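Local atomic coordinates of vaginolysin (Gardnerella vaginalis, PDB entry 5IMY), a protein that probably binds cholesterol in host membranes and lyses cells as a secreted pore-forming toxin of the cholesterol-dependent cytolysin family. Residues Arg136-Lys139 and Ser140-Thr143; Thr238-Ser241 and Leu242-Arg245. All coordinates share one frame; numbering follows the deposited sequence.

Interaction 1: Arg136-Lys139 and Ser140-Thr143; sequences RPTK and SSVT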
ATOM      1  N   ARG A 136      45.436 -42.597   8.953  1.00 44.27           N
ATOM      2  CA  ARG A 136      45.485 -41.467   9.872  1.00 56.15           C
ATOM      3  C   ARG A 136      45.244 -40.177   9.094  1.00 47.70           C
ATOM      4  O   ARG A 136      46.200 -39.548   8.625  1.00 39.21           O
ATOM      5  CB  ARG A 136      46.835 -41.406  10.598  1.00 49.45           C
ATOM      6  CG  ARG A 136      46.872 -40.571  11.895  1.00 56.63           C
ATOM      7  CD  ARG A 136      45.657 -39.654  12.076  1.00 53.01           C
ATOM      8  NE  ARG A 136      45.735 -38.805  13.262  1.00 56.95           N
ATOM      9  CZ  ARG A 136      45.667 -39.254  14.509  1.00 81.12           C
ATOM     10  NH1 ARG A 136      45.733 -38.413  15.528  1.00 92.50           N
ATOM     11  NH2 ARG A 136      45.555 -40.550  14.743  1.00 74.12           N
ATOM     12  N   PRO A 137      43.993 -39.738   8.949  1.00 50.21           N
ATOM     13  CA  PRO A 137      43.727 -38.510   8.188  1.00 42.93           C
ATOM     14  C   PRO A 137      44.077 -37.263   8.987  1.00 42.95           C
ATOM     15  O   PRO A 137      43.691 -37.120  10.149  1.00 43.44           O
ATOM     16  CB  PRO A 137      42.223 -38.588   7.907  1.00 42.40           C
ATOM     17  CG  PRO A 137      41.685 -39.385   9.042  1.00 41.73           C
ATOM     18  CD  PRO A 137      42.748 -40.395   9.378  1.00 42.70           C
ATOM     19  N   THR A 138      44.816 -36.359   8.347  1.00 46.10           N
ATOM     20  CA  THR A 138      45.092 -35.029   8.870  1.00 44.07           C
ATOM     21  C   THR A 138      44.958 -34.048   7.710  1.00 45.70           C
ATOM     22  O   THR A 138      44.715 -34.443   6.566  1.00 45.13           O
ATOM     23  CB  THR A 138      46.478 -34.958   9.531  1.00 47.87           C
ATOM     24  OG1 THR A 138      46.856 -33.588   9.714  1.00 66.13           O
ATOM     25  CG2 THR A 138      47.530 -35.666   8.686  1.00 50.93           C
ATOM     26  N   LYS A 139      45.102 -32.754   8.001  1.00 40.62           N
ATOM     27  CA  LYS A 139      44.940 -31.751   6.952  1.00 42.08           C
ATOM     28  C   LYS A 139      45.896 -32.013   5.794  1.00 41.19           C
ATOM     29  O   LYS A 139      45.484 -32.046   4.629  1.00 43.62           O
ATOM     30  CB  LYS A 139      45.154 -30.347   7.520  1.00 48.57           C
ATOM     31  CG  LYS A 139      45.105 -29.234   6.470  1.00 40.70           C
ATOM     32  CD  LYS A 139      43.810 -29.261   5.665  1.00 40.90           C
ATOM     33  CE  LYS A 139      43.771 -28.144   4.634  1.00 42.21           C
ATOM     34  NZ  LYS A 139      42.398 -27.918   4.098  1.00 43.17           N
ATOM     35  N   SER A 140      47.182 -32.206   6.096  1.00 43.15           N
ATOM     36  CA  SER A 140      48.171 -32.401   5.042  1.00 44.68           C
ATOM     37  C   SER A 140      48.063 -33.783   4.412  1.00 42.73           C
ATOM     38  O   SER A 140      48.324 -33.940   3.214  1.00 41.13           O
ATOM     39  CB  SER A 140      49.577 -32.189   5.602  1.00 50.85           C
ATOM     40  OG  SER A 140      49.903 -33.189   6.552  1.00 57.04           O
ATOM     41  N   SER A 141      47.682 -34.794   5.196  1.00 41.24           N
ATOM     42  CA  SER A 141      47.570 -36.146   4.660  1.00 46.63           C
ATOM     43  C   SER A 141      46.357 -36.274   3.749  1.00 37.37           C
ATOM     44  O   SER A 141      46.397 -36.997   2.748  1.00 38.44           O
ATOM     45  CB  SER A 141      47.489 -37.160   5.800  1.00 44.94           C
ATOM     46  OG  SER A 141      47.320 -38.475   5.302  1.00 47.87           O
ATOM     47  N   VAL A 142      45.267 -35.587   4.085  1.00 38.64           N
ATOM     48  CA  VAL A 142      44.079 -35.619   3.241  1.00 46.25           C
ATOM     49  C   VAL A 142      44.266 -34.728   2.018  1.00 38.61           C
ATOM     50  O   VAL A 142      43.866 -35.094   0.906  1.00 34.55           O
ATOM     51  CB  VAL A 142      42.841 -35.218   4.063  1.00 42.57           C
ATOM     52  CG1 VAL A 142      41.636 -34.992   3.159  1.00 37.49           C
ATOM     53  CG2 VAL A 142      42.531 -36.296   5.098  1.00 35.07           C
ATOM     54  N   THR A 143      44.874 -33.554   2.195  1.00 38.98           N
ATOM     55  CA  THR A 143      45.117 -32.671   1.058  1.00 44.73           C
ATOM     56  C   THR A 143      46.013 -33.350   0.032  1.00 41.93           C
ATOM     57  O   THR A 143      45.715 -33.351  -1.168  1.00 45.08           O
ATOM     58  CB  THR A 143      45.740 -31.355   1.531  1.00 43.49           C
ATOM     59  OG1 THR A 143      44.815 -30.659   2.374  1.00 42.49           O
ATOM     60  CG2 THR A 143      46.105 -30.462   0.341  1.00 34.53           C
TER
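Lys139 and Thr143 meet one turn apart at the start of a helix, where the lysine chain crosses the threonine side chain at a slant. The chain starts at CB, next to the peptide bond to Ser140. CG, anti to the backbone N (chi1 176°) and so beside the lysine's own carbonyl carbon, runs near Ser140 N, and the chain then bends once, at chi2. CD comes 3.7 Å from Thr143 OG1, and Lys139 CE follows at 3.5 Å from the same Thr143 OG1. The tip goes on to partners outside the segments: NZ forms a salt bridge with Asp86 and a hydrogen bond with the carbonyl of Val89, so a long, flexible cation suits this place.

The carbonyl of Lys139 is gripped twice by Thr143. Thr143 N donates to Lys139 O at 2.9 Å, the ordinary helical bond, and Thr143 OG1 donates to the same O at 2.7 Å from the other face of the carbonyl plane. Threonine can do this because its hydroxyl stands beside its own backbone N, and the pair of hydrogen bonds to one oxygen helps fix the rotation of that side chain. One residue earlier, Val142 N closes the first turn on Thr138 O at 2.8 Å.

Apolar contacts finish the corner. Thr138 CG2 presses on Ser141 CB at 3.3 Å, and Pro137 CB meets Val142 CG2 at 3.6 Å; on strand 116-120, Pro137 packs on Ile116 and Val142 on Leu118. Thr138 holds the N-cap position, although its side chain makes no capping bond. The arrangement is that of a loop turning into the first turn of an alpha-helix, here helix 139-158 following strand 131-134.

Interaction 2: Thr238-Ser241 and Leu242-Arg245; sequences TPDS and LKNR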
ATOM      1  N   THR A 238      37.926 -46.284  24.244  1.00 71.56           N
ATOM      2  CA  THR A 238      37.111 -45.965  25.420  1.00 72.04           C
ATOM      3  C   THR A 238      36.317 -44.668  25.247  1.00 69.48           C
ATOM      4  O   THR A 238      36.883 -43.629  24.890  1.00 70.26           O
ATOM      5  CB  THR A 238      37.968 -45.895  26.699  1.00 75.17           C
ATOM      6  OG1 THR A 238      37.136 -45.531  27.806  1.00 74.75           O
ATOM      7  CG2 THR A 238      39.122 -44.889  26.607  1.00 71.72           C
ATOM      8  N   PRO A 239      35.005 -44.680  25.513  1.00 59.96           N
ATOM      9  CA  PRO A 239      34.218 -43.452  25.317  1.00 55.53           C
ATOM     10  C   PRO A 239      34.611 -42.325  26.253  1.00 56.47           C
ATOM     11  O   PRO A 239      34.406 -41.154  25.909  1.00 58.19           O
ATOM     12  CB  PRO A 239      32.776 -43.917  25.565  1.00 52.42           C
ATOM     13  CG  PRO A 239      32.911 -45.102  26.449  1.00 54.54           C
ATOM     14  CD  PRO A 239      34.178 -45.785  26.030  1.00 58.96           C
ATOM     15  N   ASP A 240      35.160 -42.634  27.431  1.00 57.42           N
ATOM     16  CA  ASP A 240      35.605 -41.577  28.331  1.00 59.61           C
ATOM     17  C   ASP A 240      36.637 -40.677  27.666  1.00 56.26           C
ATOM     18  O   ASP A 240      36.730 -39.490  27.998  1.00 51.19           O
ATOM     19  CB  ASP A 240      36.181 -42.182  29.614  1.00 72.12           C
ATOM     20  CG  ASP A 240      35.126 -42.405  30.683  1.00 77.32           C
ATOM     21  OD1 ASP A 240      34.098 -41.694  30.671  1.00 89.12           O
ATOM     22  OD2 ASP A 240      35.331 -43.288  31.543  1.00 75.55           O
ATOM     23  N   SER A 241      37.418 -41.221  26.728  1.00 62.52           N
ATOM     24  CA  SER A 241      38.388 -40.401  26.007  1.00 58.98           C
ATOM     25  C   SER A 241      37.718 -39.213  25.329  1.00 58.82           C
ATOM     26  O   SER A 241      38.336 -38.154  25.177  1.00 51.58           O
ATOM     27  CB  SER A 241      39.122 -41.250  24.970  1.00 61.70           C
ATOM     28  OG  SER A 241      40.526 -41.151  25.127  1.00 74.12           O
ATOM     29  N   LEU A 242      36.463 -39.372  24.910  1.00 53.54           N
ATOM     30  CA  LEU A 242      35.712 -38.300  24.273  1.00 49.37           C
ATOM     31  C   LEU A 242      34.931 -37.476  25.291  1.00 47.99           C
ATOM     32  O   LEU A 242      34.948 -36.242  25.235  1.00 49.16           O
ATOM     33  CB  LEU A 242      34.769 -38.888  23.219  1.00 46.49           C
ATOM     34  CG  LEU A 242      35.387 -39.205  21.851  1.00 48.10           C
ATOM     35  CD1 LEU A 242      36.808 -39.751  21.965  1.00 43.50           C
ATOM     36  CD2 LEU A 242      34.507 -40.197  21.119  1.00 48.05           C
ATOM     37  N   LYS A 243      34.238 -38.145  26.219  1.00 47.08           N
ATOM     38  CA  LYS A 243      33.559 -37.452  27.310  1.00 51.38           C
ATOM     39  C   LYS A 243      34.454 -36.370  27.899  1.00 49.66           C
ATOM     40  O   LYS A 243      34.062 -35.202  27.993  1.00 50.20           O
ATOM     41  CB  LYS A 243      33.148 -38.466  28.382  1.00 54.13           C
ATOM     42  CG  LYS A 243      32.658 -37.878  29.703  1.00 60.15           C
ATOM     43  CD  LYS A 243      31.227 -37.373  29.615  1.00 61.67           C
ATOM     44  CE  LYS A 243      30.656 -37.098  31.001  1.00 68.56           C
ATOM     45  NZ  LYS A 243      30.683 -38.304  31.882  1.00 68.74           N
ATOM     46  N   ASN A 244      35.662 -36.751  28.306  1.00 45.69           N
ATOM     47  CA  ASN A 244      36.696 -35.775  28.619  1.00 52.47           C
ATOM     48  C   ASN A 244      37.246 -35.252  27.301  1.00 55.96           C
ATOM     49  O   ASN A 244      37.709 -36.040  26.473  1.00 62.76           O
ATOM     50  CB  ASN A 244      37.810 -36.395  29.461  1.00 65.14           C
ATOM     51  CG  ASN A 244      37.325 -37.541  30.329  1.00 60.13           C
ATOM     52  OD1 ASN A 244      36.765 -37.331  31.404  1.00 60.13           O
ATOM     53  ND2 ASN A 244      37.550 -38.765  29.865  1.00 62.83           N
ATOM     54  N   ARG A 245      37.195 -33.930  27.121  1.00 58.02           N
ATOM     55  CA  ARG A 245      37.453 -33.216  25.868  1.00 53.72           C
ATOM     56  C   ARG A 245      36.196 -32.469  25.445  1.00 47.27           C
ATOM     57  O   ARG A 245      36.243 -31.625  24.546  1.00 46.34           O
ATOM     58  CB  ARG A 245      37.902 -34.125  24.720  1.00 50.51           C
ATOM     59  CG  ARG A 245      39.359 -34.558  24.812  1.00 56.68           C
ATOM     60  CD  ARG A 245      39.763 -35.356  23.589  1.00 59.38           C
ATOM     61  NE  ARG A 245      41.057 -36.000  23.777  1.00 61.25           N
ATOM     62  CZ  ARG A 245      42.215 -35.350  23.825  1.00 65.43           C
ATOM     63  NH1 ARG A 245      42.249 -34.029  23.705  1.00 60.59           N
ATOM     64  NH2 ARG A 245      43.343 -36.024  24.002  1.00 81.27           N
TER
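Ser241, Asp240 and Leu242 bury the most surface in this short helical turn. Leu242 CD1 lies 3.5 Å from Ser241 C, the carbonyl carbon of the residue before it. The isobutyl group comes to lie there with CG anti to its own carbonyl carbon and beside the backbone N (chi1 -82°). On the later side, the extended chain of Arg245 passes Ser241 O, with its CD 3.5 Å from that oxygen.

Asp240 faces outward beside Lys243, the two side chains pointing the same way. Asp240 OD1 approaches Lys243 CB at 4.1 Å; the lysine chain is bent at chi2 and chi4, and Asp240 OD1 and Lys243 NZ stay 5.0 Å apart. Any attraction is therefore probably a weak, through-space one, and two charged residues suit a surface such as this.

The turn is closed from Pro239, whose O accepts two amides. Lys243 N donates at 3.0 Å to Pro239 O in the carbonyl plane, nearly straight at 170°, while Leu242 N reaches the same oxygen from above the plane at 2.9 Å. Proline fits so early in the turn, where its missing N-H costs no helical bond.

Leucine is the buried residue of the turn: its side chain packs on Leu25 and Leu29 of helix 22-30 and on Phe233 and Val247 in the flanking loops. Pro239 and Lys243 both touch Tyr28, so helix 240-243 lies against helix 22-30, in the connection from strand 208-223 to strand 253-261.

Overall arrangement
Both contacts are single turns of local structure, and they come in series along the chain, interaction 1 before interaction 2. Their centres lie about 23 Å apart and their nearest atoms about 9 Å, without touching, on the same side of the chain's centre. Interaction 1 starts the long helix 139-158; interaction 2 spans the brief helix 240-243 and the residues beside it. The two are related through one antiparallel sheet within the thiol-activated cytolysin region: interaction 1 packs on its strand 116-120, which pairs with strand 208-223, while interaction 2 lies in the connection from strand 208-223 to strand 253-261 and packs on helix 22-30.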